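Endoglucanase(Endo-1,4-beta-glucanase)protein (Pseudomonas stutzeri, PDB 6R2J) is a family 5 glycoside hydrolase that probably cleaves internal beta-1,4-glucosidic bonds of cellulose, and is seen here in complex with cellobiose. Local coordinates at residues W123-E128 with A162-V166. Residue numbers count along the deposited sequence, not the author numbering.
Sequences WRKLAE and AIREV
Two neighbouring outer helices of the TIM barrel, 116-130 and 152-166, pack side by side here; strand 136-140 lies between them in the chain, giving the repeating beta-alpha order of this fold. Build 123-128 as regular alpha-helix, with a hydrogen bond from A127 N to W123 O at 2.7 Å. In 162-166, i+3 to i hydrogen bonds run from E165 N to A162 O and from V166 N to I163 O, both 3.1 Å. The axes of the two segments run in broadly the same direction, cross at -31° and come within 8.1 Å. R124 CA sits 5.0 Å from I163 CA, while E128 CA and V166 CA are 6.5 Å apart.

The apolar seam starts on the barrel side, where W123 CB meets I163 CG1 at 3.9 Å; the indole, its NE1 hydrogen-bonded to I141 O, packs on M98 of strand 93-98, and I163 also reaches I172 of strand 171-175. Next along, A127 CB touches V166 CG2 at 3.5 Å, and V166 CG1 takes R124 CG at 3.7 Å and E128 CG at 3.9 Å.

Polar contacts close the outer side. R124 (chi1 t, chi2 t, chi3 m) reaches across to E165 (chi1 m, chi2 t), making a salt bridge from NE to OE1 at 2.9 Å and a weak hydrogen bond from NH2 to OE2 at 3.5 Å. A162 CB covers one face of that guanidinium, 3.7 Å from R124 NH2.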
ATOM      1  N   TRP A 123      -5.771   7.660 -14.387  1.00 11.16           N
ATOM      2  CA  TRP A 123      -4.837   6.540 -14.294  1.00 11.84           C
ATOM      3  C   TRP A 123      -4.152   6.297 -15.635  1.00 13.28           C
ATOM      4  O   TRP A 123      -2.943   6.038 -15.697  1.00 12.87           O
ATOM      5  CB  TRP A 123      -5.539   5.292 -13.743  1.00 11.45           C
ATOM      6  CG  TRP A 123      -5.300   5.187 -12.254  1.00 11.05           C
ATOM      7  CD1 TRP A 123      -6.238   5.189 -11.238  1.00 10.54           C
ATOM      8  CD2 TRP A 123      -4.027   5.103 -11.616  1.00 10.34           C
ATOM      9  NE1 TRP A 123      -5.608   5.123 -10.010  1.00 10.56           N
ATOM     10  CE2 TRP A 123      -4.255   5.068 -10.212  1.00  9.95           C
ATOM     11  CE3 TRP A 123      -2.711   5.074 -12.084  1.00 10.63           C
ATOM     12  CZ2 TRP A 123      -3.212   4.983  -9.287  1.00 10.37           C
ATOM     13  CZ3 TRP A 123      -1.670   4.984 -11.142  1.00  9.84           C
ATOM     14  CH2 TRP A 123      -1.936   4.924  -9.766  1.00 10.11           C
ATOM     15  N   ARG A 124      -4.910   6.417 -16.720  1.00 14.71           N
ATOM     16  CA  ARG A 124      -4.283   6.380 -18.027  1.00 14.08           C
ATOM     17  C   ARG A 124      -3.210   7.453 -18.129  1.00 12.86           C
ATOM     18  O   ARG A 124      -2.088   7.184 -18.569  1.00 12.38           O
ATOM     19  CB  ARG A 124      -5.343   6.539 -19.114  1.00 15.59           C
ATOM     20  CG  ARG A 124      -4.807   6.106 -20.479  1.00 18.26           C
ATOM     21  CD  ARG A 124      -5.783   6.382 -21.611  1.00 20.61           C
ATOM     22  NE  ARG A 124      -7.080   5.728 -21.441  1.00 21.52           N
ATOM     23  CZ  ARG A 124      -8.177   6.346 -21.025  1.00 20.49           C
ATOM     24  NH1 ARG A 124      -8.141   7.632 -20.729  1.00 20.44           N
ATOM     25  NH2 ARG A 124      -9.308   5.682 -20.905  1.00 18.87           N
ATOM     26  N   LYS A 125      -3.535   8.678 -17.723  1.00 13.44           N
ATOM     27  CA  LYS A 125      -2.563   9.762 -17.800  1.00 13.46           C
ATOM     28  C   LYS A 125      -1.385   9.510 -16.877  1.00 11.71           C
ATOM     29  O   LYS A 125      -0.242   9.750 -17.270  1.00 12.46           O
ATOM     30  CB  LYS A 125      -3.214  11.106 -17.474  1.00 14.25           C
ATOM     31  CG  LYS A 125      -3.860  11.808 -18.648  1.00 14.81           C
ATOM     32  CD  LYS A 125      -4.246  13.197 -18.223  1.00 16.81           C
ATOM     33  CE  LYS A 125      -4.855  14.001 -19.349  1.00 19.52           C
ATOM     34  NZ  LYS A 125      -6.328  13.815 -19.365  1.00 22.65           N
ATOM     35  N   LEU A 126      -1.633   9.056 -15.639  1.00 10.54           N
ATOM     36  CA  LEU A 126      -0.520   8.736 -14.740  1.00 11.34           C
ATOM     37  C   LEU A 126       0.356   7.610 -15.296  1.00 12.17           C
ATOM     38  O   LEU A 126       1.593   7.670 -15.213  1.00 13.94           O
ATOM     39  CB  LEU A 126      -1.045   8.358 -13.355  1.00 12.33           C
ATOM     40  CG  LEU A 126      -1.673   9.469 -12.512  1.00 10.17           C
ATOM     41  CD1 LEU A 126      -2.318   8.902 -11.277  1.00  9.60           C
ATOM     42  CD2 LEU A 126      -0.604  10.485 -12.174  1.00 11.51           C
ATOM     43  N   ALA A 127      -0.260   6.562 -15.859  1.00 10.66           N
ATOM     44  CA  ALA A 127       0.534   5.460 -16.398  1.00 11.87           C
ATOM     45  C   ALA A 127       1.392   5.915 -17.577  1.00 12.62           C
ATOM     46  O   ALA A 127       2.491   5.391 -17.777  1.00 10.87           O
ATOM     47  CB  ALA A 127      -0.387   4.302 -16.785  1.00 13.38           C
ATOM     48  N   GLU A 128       0.904   6.876 -18.372  1.00 15.39           N
ATOM     49  CA  GLU A 128       1.712   7.480 -19.428  0.82 16.88           C
ATOM     50  C   GLU A 128       2.925   8.203 -18.856  1.00 16.29           C
ATOM     51  O   GLU A 128       3.997   8.197 -19.463  1.00 17.88           O
ATOM     52  CB  GLU A 128       0.861   8.476 -20.228  0.82 19.16           C
ATOM     53  CG  GLU A 128      -0.216   7.876 -21.173  0.82 21.40           C
ATOM     54  CD  GLU A 128      -1.214   8.938 -21.684  0.82 22.87           C
ATOM     55  OE1 GLU A 128      -0.857  10.132 -21.701  0.82 22.99           O
ATOM     56  OE2 GLU A 128      -2.358   8.595 -22.064  0.82 23.98           O
ATOM     57  N   ALA A 162      -8.088   1.065 -18.501  1.00 11.07           N
ATOM     58  CA  ALA A 162      -7.394   2.254 -18.989  1.00 12.14           C
ATOM     59  C   ALA A 162      -5.884   2.117 -18.853  1.00 12.66           C
ATOM     60  O   ALA A 162      -5.132   2.447 -19.783  1.00 13.44           O
ATOM     61  CB  ALA A 162      -7.885   3.492 -18.237  1.00 11.92           C
ATOM     62  N   ILE A 163      -5.421   1.633 -17.699  1.00 11.92           N
ATOM     63  CA  ILE A 163      -3.988   1.456 -17.496  1.00 12.51           C
ATOM     64  C   ILE A 163      -3.409   0.508 -18.549  1.00 11.65           C
ATOM     65  O   ILE A 163      -2.312   0.728 -19.076  1.00 12.05           O
ATOM     66  CB  ILE A 163      -3.716   0.931 -16.070  1.00 13.55           C
ATOM     67  CG1 ILE A 163      -3.869   2.019 -14.997  1.00 14.10           C
ATOM     68  CG2 ILE A 163      -2.299   0.292 -15.994  1.00 13.95           C
ATOM     69  CD1 ILE A 163      -3.861   1.448 -13.537  1.00 11.68           C
ATOM     70  N   ARG A 164      -4.120  -0.582 -18.839  1.00 13.37           N
ATOM     71  CA  ARG A 164      -3.611  -1.609 -19.737  1.00 12.96           C
ATOM     72  C   ARG A 164      -3.681  -1.177 -21.184  1.00 13.23           C
ATOM     73  O   ARG A 164      -3.139  -1.886 -22.044  1.00 14.87           O
ATOM     74  CB  ARG A 164      -4.373  -2.926 -19.515  1.00 13.00           C
ATOM     75  CG  ARG A 164      -4.194  -3.515 -18.099  1.00 11.38           C
ATOM     76  CD  ARG A 164      -2.796  -4.103 -18.009  1.00 13.16           C
ATOM     77  NE  ARG A 164      -2.572  -4.891 -16.805  1.00 12.36           N
ATOM     78  CZ  ARG A 164      -1.593  -4.658 -15.949  1.00 11.51           C
ATOM     79  NH1 ARG A 164      -0.736  -3.669 -16.151  1.00 12.01           N
ATOM     80  NH2 ARG A 164      -1.464  -5.417 -14.888  1.00 11.91           N
ATOM     81  N   GLU A 165      -4.336  -0.038 -21.456  1.00 13.51           N
ATOM     82  CA  GLU A 165      -4.301   0.565 -22.785  1.00 16.55           C
ATOM     83  C   GLU A 165      -2.941   1.190 -23.069  1.00 15.12           C
ATOM     84  O   GLU A 165      -2.552   1.348 -24.232  1.00 15.86           O
ATOM     85  CB  GLU A 165      -5.353   1.673 -22.891  1.00 18.17           C
ATOM     86  CG  GLU A 165      -6.818   1.258 -22.844  1.00 20.09           C
ATOM     87  CD  GLU A 165      -7.750   2.506 -22.772  1.00 22.34           C
ATOM     88  OE1 GLU A 165      -7.389   3.537 -23.377  1.00 23.04           O
ATOM     89  OE2 GLU A 165      -8.814   2.484 -22.104  1.00 24.52           O
ATOM     90  N   VAL A 166      -2.227   1.584 -22.022  1.00 15.00           N
ATOM     91  CA  VAL A 166      -0.930   2.220 -22.174  1.00 16.86           C
ATOM     92  C   VAL A 166       0.214   1.412 -21.577  1.00 16.00           C
ATOM     93  O   VAL A 166       1.365   1.606 -22.002  1.00 14.46           O
ATOM     94  CB  VAL A 166      -0.915   3.665 -21.619  1.00 19.65           C
ATOM     95  CG1 VAL A 166      -1.968   4.532 -22.308  1.00 21.14           C
ATOM     96  CG2 VAL A 166      -1.085   3.660 -20.125  1.00 19.59           C
TER